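Bifunctional GH43-CE protein (Bacteroides eggerthii, PDB 6MLY) probably hydrolyses beta-1,4-xylosidic linkages of xylan, and couples a family 43 glycoside hydrolase domain to a carbohydrate esterase domain. Local coordinates at residues 350-355 / 503-508. Numbering follows the deposited sequence.
Sequences GYLRLT and ADFDYF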
ATOM      1  N   GLY A 350       5.759 -27.074  12.501  1.00 71.07           N
ATOM      2  CA  GLY A 350       4.638 -26.138  12.422  1.00 70.26           C
ATOM      3  C   GLY A 350       5.083 -24.719  12.083  1.00 69.84           C
ATOM      4  O   GLY A 350       4.238 -23.830  11.882  1.00 69.22           O
ATOM      5  N   TYR A 351       6.406 -24.512  12.010  1.00 69.94           N
ATOM      6  CA  TYR A 351       7.014 -23.201  11.800  1.00 70.65           C
ATOM      7  C   TYR A 351       7.984 -23.247  10.607  1.00 70.68           C
ATOM      8  O   TYR A 351       8.690 -24.245  10.385  1.00 71.11           O
ATOM      9  CB  TYR A 351       7.753 -22.752  13.064  1.00 71.22           C
ATOM     10  CG  TYR A 351       6.887 -22.501  14.277  1.00 71.28           C
ATOM     11  CD1 TYR A 351       6.349 -23.547  15.010  1.00 71.89           C
ATOM     12  CD2 TYR A 351       6.622 -21.212  14.714  1.00 71.16           C
ATOM     13  CE1 TYR A 351       5.558 -23.324  16.126  1.00 72.53           C
ATOM     14  CE2 TYR A 351       5.832 -20.971  15.826  1.00 71.62           C
ATOM     15  CZ  TYR A 351       5.299 -22.031  16.539  1.00 72.68           C
ATOM     16  OH  TYR A 351       4.527 -21.798  17.646  1.00 73.35           O
ATOM     17  N   LEU A 352       7.997 -22.152   9.835  1.00 71.05           N
ATOM     18  CA  LEU A 352       9.043 -21.840   8.855  1.00 70.46           C
ATOM     19  C   LEU A 352      10.139 -21.041   9.565  1.00 71.91           C
ATOM     20  O   LEU A 352       9.831 -20.048  10.238  1.00 74.05           O
ATOM     21  CB  LEU A 352       8.430 -21.024   7.712  1.00 69.79           C
ATOM     22  CG  LEU A 352       9.419 -20.239   6.850  1.00 69.87           C
ATOM     23  CD1 LEU A 352      10.246 -21.176   5.985  1.00 69.80           C
ATOM     24  CD2 LEU A 352       8.696 -19.224   5.984  1.00 70.13           C
ATOM     25  N   ARG A 353      11.397 -21.469   9.419  1.00 71.05           N
ATOM     26  CA  ARG A 353      12.521 -20.817  10.095  1.00 72.08           C
ATOM     27  C   ARG A 353      13.522 -20.307   9.054  1.00 71.19           C
ATOM     28  O   ARG A 353      14.315 -21.083   8.521  1.00 71.57           O
ATOM     29  CB  ARG A 353      13.205 -21.770  11.082  1.00 73.47           C
ATOM     30  CG  ARG A 353      14.419 -21.174  11.783  1.00 74.19           C
ATOM     31  CD  ARG A 353      14.995 -22.072  12.862  1.00 75.08           C
ATOM     32  NE  ARG A 353      14.149 -22.093  14.047  1.00 75.65           N
ATOM     33  CZ  ARG A 353      14.498 -22.612  15.219  1.00 76.18           C
ATOM     34  NH1 ARG A 353      15.676 -23.191  15.372  1.00 77.96           N
ATOM     35  NH2 ARG A 353      13.660 -22.554  16.238  1.00 76.18           N
ATOM     36  N   LEU A 354      13.483 -18.992   8.808  1.00 70.74           N
ATOM     37  CA  LEU A 354      14.471 -18.297   7.987  1.00 70.29           C
ATOM     38  C   LEU A 354      15.658 -17.910   8.879  1.00 71.17           C
ATOM     39  O   LEU A 354      15.468 -17.259   9.896  1.00 72.25           O
ATOM     40  CB  LEU A 354      13.826 -17.058   7.355  1.00 69.29           C
ATOM     41  CG  LEU A 354      12.488 -17.287   6.654  1.00 68.15           C
ATOM     42  CD1 LEU A 354      11.915 -15.980   6.134  1.00 67.43           C
ATOM     43  CD2 LEU A 354      12.630 -18.293   5.523  1.00 67.92           C
ATOM     44  N   THR A 355      16.863 -18.345   8.496  1.00 71.69           N
ATOM     45  CA  THR A 355      18.109 -18.031   9.196  1.00 73.17           C
ATOM     46  C   THR A 355      18.971 -17.142   8.293  1.00 74.89           C
ATOM     47  O   THR A 355      18.886 -17.210   7.069  1.00 74.73           O
ATOM     48  CB  THR A 355      18.843 -19.314   9.614  1.00 73.61           C
ATOM     49  OG1 THR A 355      17.970 -20.071  10.453  1.00 74.22           O
ATOM     50  CG2 THR A 355      20.141 -19.066  10.353  1.00 74.62           C
ATOM     51  N   ALA A 503      14.422 -16.367  12.704  1.00 71.01           N
ATOM     52  CA  ALA A 503      13.081 -15.875  12.991  1.00 70.90           C
ATOM     53  C   ALA A 503      12.064 -16.925  12.539  1.00 71.18           C
ATOM     54  O   ALA A 503      11.991 -17.246  11.357  1.00 72.07           O
ATOM     55  CB  ALA A 503      12.851 -14.564  12.284  1.00 70.06           C
ATOM     56  N   ASP A 504      11.293 -17.470  13.482  1.00 70.85           N
ATOM     57  CA  ASP A 504      10.295 -18.478  13.157  1.00 70.90           C
ATOM     58  C   ASP A 504       9.037 -17.769  12.647  1.00 69.87           C
ATOM     59  O   ASP A 504       8.754 -16.659  13.063  1.00 69.49           O
ATOM     60  CB  ASP A 504       9.983 -19.371  14.360  1.00 72.00           C
ATOM     61  CG  ASP A 504      11.212 -19.987  15.007  1.00 73.85           C
ATOM     62  OD1 ASP A 504      12.233 -20.144  14.299  1.00 74.38           O
ATOM     63  OD2 ASP A 504      11.142 -20.291  16.222  1.00 76.23           O
ATOM     64  N   PHE A 505       8.322 -18.420  11.723  1.00 69.97           N
ATOM     65  CA  PHE A 505       6.990 -18.005  11.280  1.00 69.88           C
ATOM     66  C   PHE A 505       6.024 -19.179  11.467  1.00 70.35           C
ATOM     67  O   PHE A 505       6.239 -20.246  10.879  1.00 70.30           O
ATOM     68  CB  PHE A 505       6.992 -17.596   9.807  1.00 68.55           C
ATOM     69  CG  PHE A 505       7.819 -16.382   9.467  1.00 68.21           C
ATOM     70  CD1 PHE A 505       7.215 -15.168   9.182  1.00 67.70           C
ATOM     71  CD2 PHE A 505       9.201 -16.459   9.403  1.00 68.61           C
ATOM     72  CE1 PHE A 505       7.973 -14.059   8.842  1.00 67.24           C
ATOM     73  CE2 PHE A 505       9.959 -15.345   9.074  1.00 68.31           C
ATOM     74  CZ  PHE A 505       9.344 -14.147   8.795  1.00 67.54           C
ATOM     75  N   ASP A 506       4.980 -18.984  12.286  1.00 71.28           N
ATOM     76  CA  ASP A 506       4.005 -20.048  12.562  1.00 71.44           C
ATOM     77  C   ASP A 506       3.142 -20.283  11.316  1.00 70.71           C
ATOM     78  O   ASP A 506       2.873 -21.433  10.956  1.00 69.68           O
ATOM     79  CB  ASP A 506       3.133 -19.736  13.784  1.00 72.30           C
ATOM     80  CG  ASP A 506       2.256 -20.899  14.230  1.00 73.35           C
ATOM     81  OD1 ASP A 506       2.588 -22.061  13.894  1.00 74.65           O
ATOM     82  OD2 ASP A 506       1.240 -20.638  14.904  1.00 73.18           O
ATOM     83  N   TYR A 507       2.716 -19.182  10.678  1.00 70.25           N
ATOM     84  CA  TYR A 507       1.806 -19.223   9.542  1.00 69.43           C
ATOM     85  C   TYR A 507       1.947 -17.956   8.687  1.00 68.63           C
ATOM     86  O   TYR A 507       2.495 -16.943   9.119  1.00 68.51           O
ATOM     87  CB  TYR A 507       0.357 -19.410  10.017  1.00 70.02           C
ATOM     88  CG  TYR A 507      -0.263 -18.231  10.725  1.00 70.16           C
ATOM     89  CD1 TYR A 507      -0.825 -17.177  10.021  1.00 70.03           C
ATOM     90  CD2 TYR A 507      -0.318 -18.179  12.107  1.00 71.10           C
ATOM     91  CE1 TYR A 507      -1.408 -16.098  10.669  1.00 70.43           C
ATOM     92  CE2 TYR A 507      -0.895 -17.108  12.771  1.00 71.46           C
ATOM     93  CZ  TYR A 507      -1.443 -16.061  12.051  1.00 71.26           C
ATOM     94  OH  TYR A 507      -2.006 -15.003  12.711  1.00 71.63           O
ATOM     95  N   PHE A 508       1.464 -18.060   7.444  1.00 68.19           N
ATOM     96  CA  PHE A 508       1.082 -16.919   6.625  1.00 68.13           C
ATOM     97  C   PHE A 508      -0.400 -17.081   6.285  1.00 67.85           C
ATOM     98  O   PHE A 508      -0.855 -18.183   6.020  1.00 67.05           O
ATOM     99  CB  PHE A 508       1.944 -16.817   5.363  1.00 67.46           C
ATOM    100  CG  PHE A 508       1.467 -15.802   4.352  1.00 67.27           C
ATOM    101  CD1 PHE A 508       1.937 -14.498   4.372  1.00 67.69           C
ATOM    102  CD2 PHE A 508       0.543 -16.149   3.379  1.00 67.20           C
ATOM    103  CE1 PHE A 508       1.493 -13.565   3.446  1.00 67.18           C
ATOM    104  CE2 PHE A 508       0.102 -15.218   2.453  1.00 67.52           C
ATOM    105  CZ  PHE A 508       0.574 -13.925   2.490  1.00 67.33           C
TER
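Tyr351 lays its ring against Asp506, whose OD1 lies 3.7 Å above the ring plane, over its centre, with ring and carboxylate planes 22° apart. With CG beside the backbone N (chi1 -65°), the ring stands across the opposing strand, and CE2 meets Asp506 CB at 3.6 Å while CD2 reaches the CB of Asp504. Arg348 adds a cation-pi contact to this ring. An alanine in place of Tyr351 would probably open a gap beside Asp504 and Asp506 and deprive Arg348 of its aromatic partner. Leu352 and Phe505 form the first hydrogen-bonded pair: Leu352 N gives to Phe505 O at 2.8 Å, and Phe505 N returns a bond to Leu352 O. That same Leu352 oxygen lies at the edge of the Phe505 ring. The pairing joins 352-355 to 502-511, neighbouring strands in an antiparallel sheet of the concanavalin A-like beta-sandwich; Leu352 and Phe505 both pack on Leu491 of the facing sheet. At the next, non-hydrogen-bonded pair, Arg353 and Asp504 extend side by side on the other face of their sheet. Arg353 NE meets the syn side of Asp504 OD1 at 2.7 Å, 27° out of the carboxylate plane, while NH2 makes a weak bond to OD2 at 3.4 Å. The bend at chi3 turns the guanidinium nearly parallel to the carboxylate. Asp504 OD2 also bridges to Arg348, so two arginines grip one carboxylate and probably stabilise its negative charge. Leu354 returns to the Phe505 side, its CD1 touching Phe505 CE2 at 3.6 Å, the leucine branch roughly perpendicular to the phenylalanine side chain. Leu354 O accepts from Ala503 N at 3.1 Å and from Asn493 ND2; the reciprocal bond from Leu354 N to Ala503 O is weak.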